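Local coordinates for geranylgeranyl pyrophosphate synthase (Geoglobus acetivorans, PDB 5JFQ), which catalyses the stepwise addition of three isopentenyl diphosphate units to dimethylallyl diphosphate, giving geranylgeranyl diphosphate as the major product and some farnesyl diphosphate, at residues E22-Q27 with F120-M125; G31-A36 with G112-A117; K199-Y204 with E299-S304. All coordinates share one frame; numbering follows the deposited sequence.

Contact 1: residues E22-Q27 with F120-M125; sequences ELLKEQ and FEILSM
Leu-23 and Leu-24, where helix 9-23 gives way to a loop, share one partner on helix 105-123, and that partner, Ile-122, offers each of them a different branch. Its methyl CG2 lies 3.9 Å from CD1 of Leu-23, the two side chains slanting across each other. Its longer arm ends in CD1, 3.9 Å from CD2 of Leu-24, and here the side chains meet at about a right angle. Beta-branching explains the division of labour: CG1 of Ile-122 stands beside the backbone N and anti to the carbonyl carbon (chi1 -68°), while CG2 takes the place anti to N, and the arms diverge toward two successive leucines. The second methyl of Leu-23, CD2, comes within 4.0 Å of SD of Met-125; the two side chains run antiparallel as they pass, with the methionine extended beyond CG at the solvent-exposed margin.

No hydrogen bond links the segments; each instead ties up a backbone carbonyl of its own. Lys-25 folds back so that NZ reaches the O of Glu-22 at 2.7 Å, in the carbonyl plane and on a lone pair. In the other segment Ser-124 OG donates to the O of Glu-121 at 2.8 Å, tilted 35° from the carbonyl plane.

Helix 67-88 lies against the contact, with Ile-71 against Leu-23, Thr-75 against Leu-24 and His-68 against Met-125. Nearby, Glu-121 forms a salt bridge with Arg-142 of the second subunit, and Phe-120 stacks on Phe-120 of that subunit. An apolar junction between the exit of helix 9-23 and the C-terminal part of helix 105-123, set beside the dimer interface, fits the predominantly helical bundle of the trans-prenyltransferases, the FPP/GGPP synthase fold.

Contact 2: residues G31-A36 with G112-A117; sequences GLYRAA and GDTLYA
Thr-114 stands between Leu-32 and Tyr-33, turning its hydroxyl to one and its methyl to the other. Two sets of apolar atoms meet. In the first, CG2 of Thr-114 is 4.1 Å from CE2 of Tyr-33, approaching the ring obliquely, with the two side chains nearly at right angles. In the second, CB of Ala-36 packs 4.3 Å from CG of Leu-115. The isobutyl end of this leucine also lies against the backbone of Ala-36, with CD1 3.4 Å from its O, a van der Waals approach.

Polar atoms take part without bonding across the segments. OG1 of Thr-114 lies 3.6 Å from CD2 of Leu-32, but its hydrogen bond goes to the O of Leu-110, one turn earlier in its own helix; with OG1 beside the backbone N (chi1 -62°), the hydroxyl can reach back to that carbonyl while CG2 faces the tyrosine. The hydroxyl of Tyr-33 likewise finds its partner outside, in Glu-149 of the second subunit. With an alanine at Thr-114 both branches are gone, which is likely to open a gap beside Leu-32 and Tyr-33 and to leave the Leu-110 carbonyl without its hydroxyl partner.

The axes of segments 31-36 and 112-117 approach to 9.5 Å and cross at -75°, so these short helical segments lie steeply across one another. Helix 67-88 adds Thr-75, Asn-78 and Phe-79 around Leu-115, helix 99-103 packs on Ala-35 through Val-99 and Phe-103, and Cys-148 of the second subunit reaches Thr-114.

Contact 3: residues K199-Y204 with E299-S304; sequences KALWNY and EVIDES
Ala-200 opens the contact: its single methyl, CB, points at the loop that follows helix 280-298 and lies 3.9 Å from CG1 of Val-300. The valine's CB is equally near, so the alanine methyl rests alongside one branch of the valine and its branch point. These two residues also have the nearest CA atoms across the segments, 6.6 Å apart, a spacing that suits a side chain as small as alanine.

Leu-201, the next residue, works differently. Its side chain leaves the helix neither toward nor away from the loop, yet its isobutyl end swings round to gather about one atom, CD1 of Ile-301. CD2 of Leu-201 lies 3.6 Å from that methyl, CG 3.7 Å and CD1 3.8 Å, so the isoleucine tip is seated against the fork of the leucine. The two side chains lie roughly perpendicular. Ile-301 can present CD1 in this way because its CG1 arm runs beside the backbone N (chi1 -72°) and then extends.

Around this pair, Leu-59 touches both Leu-201 and Ile-301, and Ala-184 of helix 165-190 and Leu-298 of helix 280-298 also pack on the leucine. A little farther on, Tyr-204 gives its hydroxyl to a hydrogen bond with Leu-310 O of helix 305-316, while Ser-304 serves as N-cap of that helix through weak bonds.

With no hydrogen bond or ion pair across the segments, this junction of loop and helix rests on van der Waals contact between four aliphatic side chains, where shape and closeness of fit, not directed bonds, set the pairing.

In the fold
Contacts 1 and 2 form one neighbourhood, their centres about 11 Å apart. Both use helix 105-123, contact 2 is nested in the chain loop closed by contact 1, and they touch where Gln-27 O lies 3.4 Å from Tyr-33 CD1. Both border the second subunit. Neither contains a residue of the isopentenyl diphosphate site inferred by similarity, but both lie near it: the side chain of His-77 is about 10 Å from that of Leu-24 and about 9 Å from that of Leu-115. Contact 3 stands apart, its centre about 29 Å from that of contact 1 and about 34 Å from that of contact 2, away from the annotated sites and untouched by the second subunit.

Contact 1: residues E22-Q27 with F120-M125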
loop_
_atom_site.group_PDB
_atom_site.type_symbol
_atom_site.label_atom_id
_atom_site.label_comp_id
_atom_site.label_asym_id
_atom_site.label_seq_id
_atom_site.Cartn_x
_atom_site.Cartn_y
_atom_site.Cartn_z
ATOM N N GLU B 22 -18.077 -6.077 -9.511
ATOM C CA GLU B 22 -18.264 -7.361 -8.856
ATOM C C GLU B 22 -17.202 -7.619 -7.792
ATOM O O GLU B 22 -17.503 -8.186 -6.738
ATOM C CB GLU B 22 -18.253 -8.472 -9.903
ATOM C CG GLU B 22 -18.259 -9.855 -9.333
ATOM C CD GLU B 22 -18.015 -10.885 -10.412
ATOM O OE1 GLU B 22 -18.414 -10.623 -11.572
ATOM O OE2 GLU B 22 -17.405 -11.939 -10.113
ATOM N N LEU B 23 -15.967 -7.189 -8.041
ATOM C CA LEU B 23 -14.864 -7.388 -7.118
ATOM C C LEU B 23 -14.590 -6.191 -6.212
ATOM O O LEU B 23 -13.956 -6.361 -5.167
ATOM C CB LEU B 23 -13.586 -7.706 -7.898
ATOM C CG LEU B 23 -13.599 -8.956 -8.770
ATOM C CD1 LEU B 23 -12.400 -8.967 -9.695
ATOM C CD2 LEU B 23 -13.575 -10.172 -7.875
ATOM N N LEU B 24 -15.026 -4.987 -6.573
ATOM C CA LEU B 24 -14.698 -3.846 -5.726
ATOM C C LEU B 24 -15.960 -3.219 -5.153
ATOM O O LEU B 24 -16.242 -2.031 -5.357
ATOM C CB LEU B 24 -13.863 -2.829 -6.504
ATOM C CG LEU B 24 -12.435 -3.318 -6.766
ATOM C CD1 LEU B 24 -11.784 -2.554 -7.915
ATOM C CD2 LEU B 24 -11.590 -3.255 -5.488
ATOM N N LYS B 25 -16.715 -4.014 -4.412
ATOM C CA LYS B 25 -17.958 -3.531 -3.851
ATOM C C LYS B 25 -17.684 -2.464 -2.794
ATOM O O LYS B 25 -16.593 -2.382 -2.225
ATOM C CB LYS B 25 -18.739 -4.692 -3.244
ATOM C CG LYS B 25 -20.003 -5.010 -3.976
ATOM C CD LYS B 25 -19.776 -6.109 -5.006
ATOM C CE LYS B 25 -19.686 -7.472 -4.333
ATOM N NZ LYS B 25 -19.700 -8.604 -5.299
ATOM N N GLU B 26 -18.689 -1.633 -2.535
ATOM C CA GLU B 26 -18.655 -0.821 -1.332
ATOM C C GLU B 26 -19.096 -1.667 -0.150
ATOM O O GLU B 26 -19.838 -2.641 -0.298
ATOM C CB GLU B 26 -19.538 0.419 -1.469
ATOM C CG GLU B 26 -19.017 1.424 -2.477
ATOM C CD GLU B 26 -19.781 2.729 -2.461
ATOM O OE1 GLU B 26 -19.983 3.285 -1.357
ATOM O OE2 GLU B 26 -20.183 3.190 -3.553
ATOM N N GLN B 27 -18.639 -1.279 1.030
ATOM C CA GLN B 27 -18.666 -2.143 2.201
ATOM C C GLN B 27 -18.559 -1.234 3.429
ATOM O O GLN B 27 -18.473 -0.009 3.301
ATOM C CB GLN B 27 -17.542 -3.171 2.056
ATOM C CG GLN B 27 -17.379 -4.215 3.124
ATOM C CD GLN B 27 -16.000 -4.846 3.020
ATOM O OE1 GLN B 27 -15.525 -5.112 1.908
ATOM N NE2 GLN B 27 -15.326 -5.042 4.169
ATOM N N PHE B 120 -3.692 -6.697 -4.527
ATOM C CA PHE B 120 -2.988 -7.952 -4.351
ATOM C C PHE B 120 -3.944 -9.086 -3.996
ATOM O O PHE B 120 -3.677 -10.241 -4.339
ATOM C CB PHE B 120 -1.895 -7.780 -3.314
ATOM C CG PHE B 120 -0.719 -7.042 -3.841
ATOM C CD1 PHE B 120 0.217 -7.691 -4.637
ATOM C CD2 PHE B 120 -0.578 -5.684 -3.608
ATOM C CE1 PHE B 120 1.292 -7.016 -5.149
ATOM C CE2 PHE B 120 0.508 -4.984 -4.125
ATOM C CZ PHE B 120 1.449 -5.645 -4.892
ATOM N N GLU B 121 -5.068 -8.789 -3.344
ATOM C CA GLU B 121 -6.017 -9.859 -3.097
ATOM C C GLU B 121 -6.697 -10.273 -4.389
ATOM O O GLU B 121 -6.975 -11.460 -4.604
ATOM C CB GLU B 121 -7.058 -9.444 -2.063
ATOM C CG GLU B 121 -8.035 -10.547 -1.760
ATOM C CD GLU B 121 -9.160 -10.136 -0.850
ATOM O OE1 GLU B 121 -9.172 -8.982 -0.385
ATOM O OE2 GLU B 121 -10.041 -10.985 -0.601
ATOM N N ILE B 122 -6.956 -9.314 -5.276
ATOM C CA ILE B 122 -7.609 -9.665 -6.529
ATOM C C ILE B 122 -6.642 -10.419 -7.437
ATOM O O ILE B 122 -6.976 -11.481 -7.971
ATOM C CB ILE B 122 -8.186 -8.411 -7.195
ATOM C CG1 ILE B 122 -9.346 -7.894 -6.338
ATOM C CG2 ILE B 122 -8.630 -8.737 -8.622
ATOM C CD1 ILE B 122 -9.752 -6.448 -6.645
ATOM N N LEU B 123 -5.419 -9.901 -7.595
ATOM C CA LEU B 123 -4.409 -10.601 -8.378
ATOM C C LEU B 123 -4.314 -12.066 -7.976
ATOM O O LEU B 123 -4.281 -12.948 -8.836
ATOM C CB LEU B 123 -3.046 -9.924 -8.223
ATOM C CG LEU B 123 -1.877 -10.632 -8.915
ATOM C CD1 LEU B 123 -2.140 -10.776 -10.387
ATOM C CD2 LEU B 123 -0.602 -9.859 -8.706
ATOM N N SER B 124 -4.306 -12.339 -6.668
ATOM C CA SER B 124 -4.111 -13.677 -6.135
ATOM C C SER B 124 -5.270 -14.606 -6.445
ATOM O O SER B 124 -5.128 -15.821 -6.265
ATOM C CB SER B 124 -3.894 -13.614 -4.619
ATOM O OG SER B 124 -5.134 -13.518 -3.924
ATOM N N MET B 125 -6.407 -14.070 -6.878
ATOM C CA MET B 125 -7.537 -14.896 -7.276
ATOM C C MET B 125 -7.370 -15.494 -8.663
ATOM O O MET B 125 -8.271 -16.207 -9.117
ATOM C CB MET B 125 -8.830 -14.087 -7.268
ATOM C CG MET B 125 -9.156 -13.410 -5.978
ATOM S SD MET B 125 -10.613 -12.369 -6.219
ATOM C CE MET B 125 -10.586 -11.392 -4.728
#

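Contact 2: residues G31-A36 with G112-A117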
loop_
_atom_site.group_PDB
_atom_site.type_symbol
_atom_site.label_atom_id
_atom_site.label_comp_id
_atom_site.label_asym_id
_atom_site.label_seq_id
_atom_site.Cartn_x
_atom_site.Cartn_y
_atom_site.Cartn_z
ATOM N N GLY B 31 -17.773 5.204 5.014
ATOM C CA GLY B 31 -16.870 6.324 4.826
ATOM C C GLY B 31 -15.636 5.930 4.045
ATOM O O GLY B 31 -15.312 6.539 3.024
ATOM N N LEU B 32 -14.966 4.857 4.479
ATOM C CA LEU B 32 -13.725 4.434 3.837
ATOM C C LEU B 32 -13.966 3.965 2.406
ATOM O O LEU B 32 -13.174 4.263 1.497
ATOM C CB LEU B 32 -13.076 3.333 4.671
ATOM C CG LEU B 32 -11.781 2.735 4.130
ATOM C CD1 LEU B 32 -10.732 3.833 3.947
ATOM C CD2 LEU B 32 -11.266 1.613 5.040
ATOM N N TYR B 33 -15.062 3.252 2.178
ATOM C CA TYR B 33 -15.282 2.678 0.860
ATOM C C TYR B 33 -15.916 3.675 -0.099
ATOM O O TYR B 33 -15.676 3.598 -1.311
ATOM C CB TYR B 33 -16.111 1.396 0.990
ATOM C CG TYR B 33 -15.260 0.238 1.464
ATOM C CD1 TYR B 33 -15.123 -0.050 2.816
ATOM C CD2 TYR B 33 -14.537 -0.525 0.558
ATOM C CE1 TYR B 33 -14.322 -1.097 3.247
ATOM C CE2 TYR B 33 -13.729 -1.575 0.978
ATOM C CZ TYR B 33 -13.629 -1.859 2.320
ATOM O OH TYR B 33 -12.820 -2.901 2.730
ATOM N N ARG B 34 -16.704 4.625 0.413
ATOM C CA ARG B 34 -17.182 5.706 -0.436
ATOM C C ARG B 34 -15.997 6.425 -1.055
ATOM O O ARG B 34 -15.976 6.692 -2.263
ATOM C CB ARG B 34 -18.046 6.657 0.389
ATOM C CG ARG B 34 -19.248 7.279 -0.324
ATOM C CD ARG B 34 -19.946 8.278 0.618
ATOM N NE ARG B 34 -20.295 7.655 1.901
ATOM C CZ ARG B 34 -20.327 8.291 3.074
ATOM N NH1 ARG B 34 -20.009 9.589 3.145
ATOM N NH2 ARG B 34 -20.668 7.621 4.181
ATOM N N ALA B 35 -14.963 6.667 -0.245
ATOM C CA ALA B 35 -13.727 7.255 -0.738
ATOM C C ALA B 35 -12.980 6.297 -1.656
ATOM O O ALA B 35 -12.473 6.702 -2.709
ATOM C CB ALA B 35 -12.843 7.668 0.442
ATOM N N ALA B 36 -12.888 5.018 -1.276
ATOM C CA ALA B 36 -12.091 4.088 -2.076
ATOM C C ALA B 36 -12.726 3.765 -3.420
ATOM O O ALA B 36 -12.026 3.326 -4.335
ATOM C CB ALA B 36 -11.847 2.781 -1.317
ATOM N N GLY B 112 -6.650 4.778 -0.615
ATOM C CA GLY B 112 -5.634 4.199 -1.476
ATOM C C GLY B 112 -4.941 3.006 -0.841
ATOM O O GLY B 112 -4.651 2.016 -1.517
ATOM N N ASP B 113 -4.667 3.080 0.471
ATOM C CA ASP B 113 -4.092 1.929 1.168
ATOM C C ASP B 113 -4.987 0.708 1.041
ATOM O O ASP B 113 -4.490 -0.423 0.991
ATOM C CB ASP B 113 -3.876 2.236 2.644
ATOM C CG ASP B 113 -2.683 3.123 2.892
ATOM O OD1 ASP B 113 -1.928 3.416 1.946
ATOM O OD2 ASP B 113 -2.496 3.522 4.059
ATOM N N THR B 114 -6.304 0.928 0.992
ATOM C CA THR B 114 -7.267 -0.157 0.855
ATOM C C THR B 114 -7.272 -0.708 -0.562
ATOM O O THR B 114 -7.180 -1.924 -0.771
ATOM C CB THR B 114 -8.664 0.329 1.219
ATOM O OG1 THR B 114 -8.700 0.764 2.588
ATOM C CG2 THR B 114 -9.670 -0.800 0.992
ATOM N N LEU B 115 -7.400 0.172 -1.550
ATOM C CA LEU B 115 -7.224 -0.244 -2.934
ATOM C C LEU B 115 -5.916 -1.007 -3.110
ATOM O O LEU B 115 -5.871 -2.046 -3.785
ATOM C CB LEU B 115 -7.277 0.985 -3.849
ATOM C CG LEU B 115 -8.674 1.623 -3.975
ATOM C CD1 LEU B 115 -8.637 2.982 -4.689
ATOM C CD2 LEU B 115 -9.667 0.673 -4.666
ATOM N N TYR B 116 -4.843 -0.512 -2.487
ATOM C CA TYR B 116 -3.523 -1.122 -2.633
ATOM C C TYR B 116 -3.546 -2.586 -2.204
ATOM O O TYR B 116 -3.081 -3.462 -2.933
ATOM C CB TYR B 116 -2.512 -0.331 -1.800
ATOM C CG TYR B 116 -1.054 -0.292 -2.247
ATOM C CD1 TYR B 116 -0.538 -1.127 -3.249
ATOM C CD2 TYR B 116 -0.183 0.597 -1.622
ATOM C CE1 TYR B 116 0.823 -1.054 -3.608
ATOM C CE2 TYR B 116 1.154 0.679 -1.952
ATOM C CZ TYR B 116 1.661 -0.125 -2.939
ATOM O OH TYR B 116 3.009 0.047 -3.208
ATOM N N ALA B 117 -4.071 -2.867 -1.009
ATOM C CA ALA B 117 -4.189 -4.254 -0.574
ATOM C C ALA B 117 -5.187 -5.010 -1.446
ATOM O O ALA B 117 -4.943 -6.166 -1.829
ATOM C CB ALA B 117 -4.602 -4.323 0.901
#

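Contact 3: residues K199-Y204 with E299-S304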
loop_
_atom_site.group_PDB
_atom_site.type_symbol
_atom_site.label_atom_id
_atom_site.label_comp_id
_atom_site.label_asym_id
_atom_site.label_seq_id
_atom_site.Cartn_x
_atom_site.Cartn_y
_atom_site.Cartn_z
ATOM N N LYS B 199 9.484 -9.883 -21.799
ATOM C CA LYS B 199 10.219 -8.659 -22.075
ATOM C C LYS B 199 9.624 -7.917 -23.262
ATOM O O LYS B 199 9.612 -6.681 -23.281
ATOM C CB LYS B 199 11.692 -8.983 -22.324
ATOM N N ALA B 200 9.087 -8.653 -24.241
ATOM C CA ALA B 200 8.518 -8.012 -25.422
ATOM C C ALA B 200 7.243 -7.256 -25.077
ATOM O O ALA B 200 7.074 -6.098 -25.468
ATOM C CB ALA B 200 8.260 -9.050 -26.514
ATOM N N LEU B 201 6.322 -7.897 -24.354
ATOM C CA LEU B 201 5.121 -7.185 -23.932
ATOM C C LEU B 201 5.461 -6.121 -22.913
ATOM O O LEU B 201 4.827 -5.061 -22.880
ATOM C CB LEU B 201 4.103 -8.157 -23.360
ATOM C CG LEU B 201 3.487 -9.044 -24.435
ATOM C CD1 LEU B 201 2.757 -10.230 -23.815
ATOM C CD2 LEU B 201 2.552 -8.205 -25.290
ATOM N N TRP B 202 6.458 -6.397 -22.077
ATOM C CA TRP B 202 6.975 -5.397 -21.158
ATOM C C TRP B 202 7.416 -4.155 -21.919
ATOM O O TRP B 202 6.843 -3.070 -21.753
ATOM C CB TRP B 202 8.130 -6.009 -20.358
ATOM C CG TRP B 202 8.783 -5.144 -19.282
ATOM C CD1 TRP B 202 10.083 -4.728 -19.251
ATOM C CD2 TRP B 202 8.176 -4.637 -18.077
ATOM N NE1 TRP B 202 10.319 -3.987 -18.116
ATOM C CE2 TRP B 202 9.168 -3.924 -17.376
ATOM C CE3 TRP B 202 6.897 -4.720 -17.528
ATOM C CZ2 TRP B 202 8.917 -3.298 -16.161
ATOM C CZ3 TRP B 202 6.653 -4.103 -16.325
ATOM C CH2 TRP B 202 7.655 -3.399 -15.654
ATOM N N ASN B 203 8.416 -4.311 -22.793
ATOM C CA ASN B 203 8.954 -3.168 -23.526
ATOM C C ASN B 203 7.853 -2.411 -24.258
ATOM O O ASN B 203 7.822 -1.174 -24.247
ATOM C CB ASN B 203 10.036 -3.641 -24.495
ATOM C CG ASN B 203 11.384 -3.833 -23.815
ATOM O OD1 ASN B 203 11.500 -3.716 -22.599
ATOM N ND2 ASN B 203 12.411 -4.123 -24.605
ATOM N N TYR B 204 6.911 -3.136 -24.860
ATOM C CA TYR B 204 5.774 -2.475 -25.488
ATOM C C TYR B 204 5.035 -1.588 -24.494
ATOM O O TYR B 204 4.724 -0.429 -24.790
ATOM C CB TYR B 204 4.830 -3.513 -26.076
ATOM C CG TYR B 204 3.456 -2.978 -26.362
ATOM C CD1 TYR B 204 3.169 -2.358 -27.562
ATOM C CD2 TYR B 204 2.437 -3.107 -25.435
ATOM C CE1 TYR B 204 1.897 -1.880 -27.832
ATOM C CE2 TYR B 204 1.169 -2.634 -25.690
ATOM C CZ TYR B 204 0.903 -2.023 -26.889
ATOM O OH TYR B 204 -0.359 -1.546 -27.146
ATOM N N GLU B 299 6.408 -7.128 -32.191
ATOM C CA GLU B 299 6.522 -8.017 -33.343
ATOM C C GLU B 299 6.846 -9.456 -32.938
ATOM O O GLU B 299 6.491 -10.401 -33.657
ATOM C CB GLU B 299 7.591 -7.455 -34.288
ATOM C CG GLU B 299 8.047 -8.383 -35.395
ATOM C CD GLU B 299 9.008 -7.698 -36.346
ATOM O OE1 GLU B 299 9.357 -6.522 -36.078
ATOM O OE2 GLU B 299 9.405 -8.335 -37.356
ATOM N N VAL B 300 7.506 -9.640 -31.793
ATOM C CA VAL B 300 7.841 -10.965 -31.296
ATOM C C VAL B 300 6.600 -11.827 -31.093
ATOM O O VAL B 300 6.693 -13.059 -31.071
ATOM C CB VAL B 300 8.681 -10.781 -30.011
ATOM C CG1 VAL B 300 8.545 -11.955 -29.055
ATOM C CG2 VAL B 300 10.145 -10.543 -30.381
ATOM N N ILE B 301 5.434 -11.219 -30.994
ATOM C CA ILE B 301 4.181 -11.947 -30.840
ATOM C C ILE B 301 3.598 -12.237 -32.216
ATOM O O ILE B 301 3.787 -11.469 -33.163
ATOM C CB ILE B 301 3.201 -11.150 -29.957
ATOM C CG1 ILE B 301 3.680 -11.191 -28.511
ATOM C CG2 ILE B 301 1.765 -11.683 -30.080
ATOM C CD1 ILE B 301 2.581 -10.979 -27.516
ATOM N N ASP B 302 2.892 -13.363 -32.329
ATOM C CA ASP B 302 2.305 -13.759 -33.601
ATOM C C ASP B 302 1.289 -12.726 -34.069
ATOM O O ASP B 302 0.659 -12.034 -33.265
ATOM C CB ASP B 302 1.624 -15.130 -33.486
ATOM C CG ASP B 302 2.608 -16.264 -33.225
ATOM O OD1 ASP B 302 3.833 -16.033 -33.356
ATOM O OD2 ASP B 302 2.150 -17.388 -32.899
ATOM N N GLU B 303 1.128 -12.640 -35.391
ATOM C CA GLU B 303 0.113 -11.779 -35.979
ATOM C C GLU B 303 -1.278 -12.290 -35.628
ATOM O O GLU B 303 -1.529 -13.497 -35.594
ATOM C CB GLU B 303 0.288 -11.698 -37.496
ATOM N N SER B 304 -2.181 -11.357 -35.374
ATOM C CA SER B 304 -3.469 -11.624 -34.751
ATOM C C SER B 304 -4.327 -10.372 -34.804
ATOM O O SER B 304 -3.792 -9.256 -34.865
ATOM C CB SER B 304 -3.279 -12.051 -33.295
ATOM O OG SER B 304 -4.383 -11.660 -32.491
#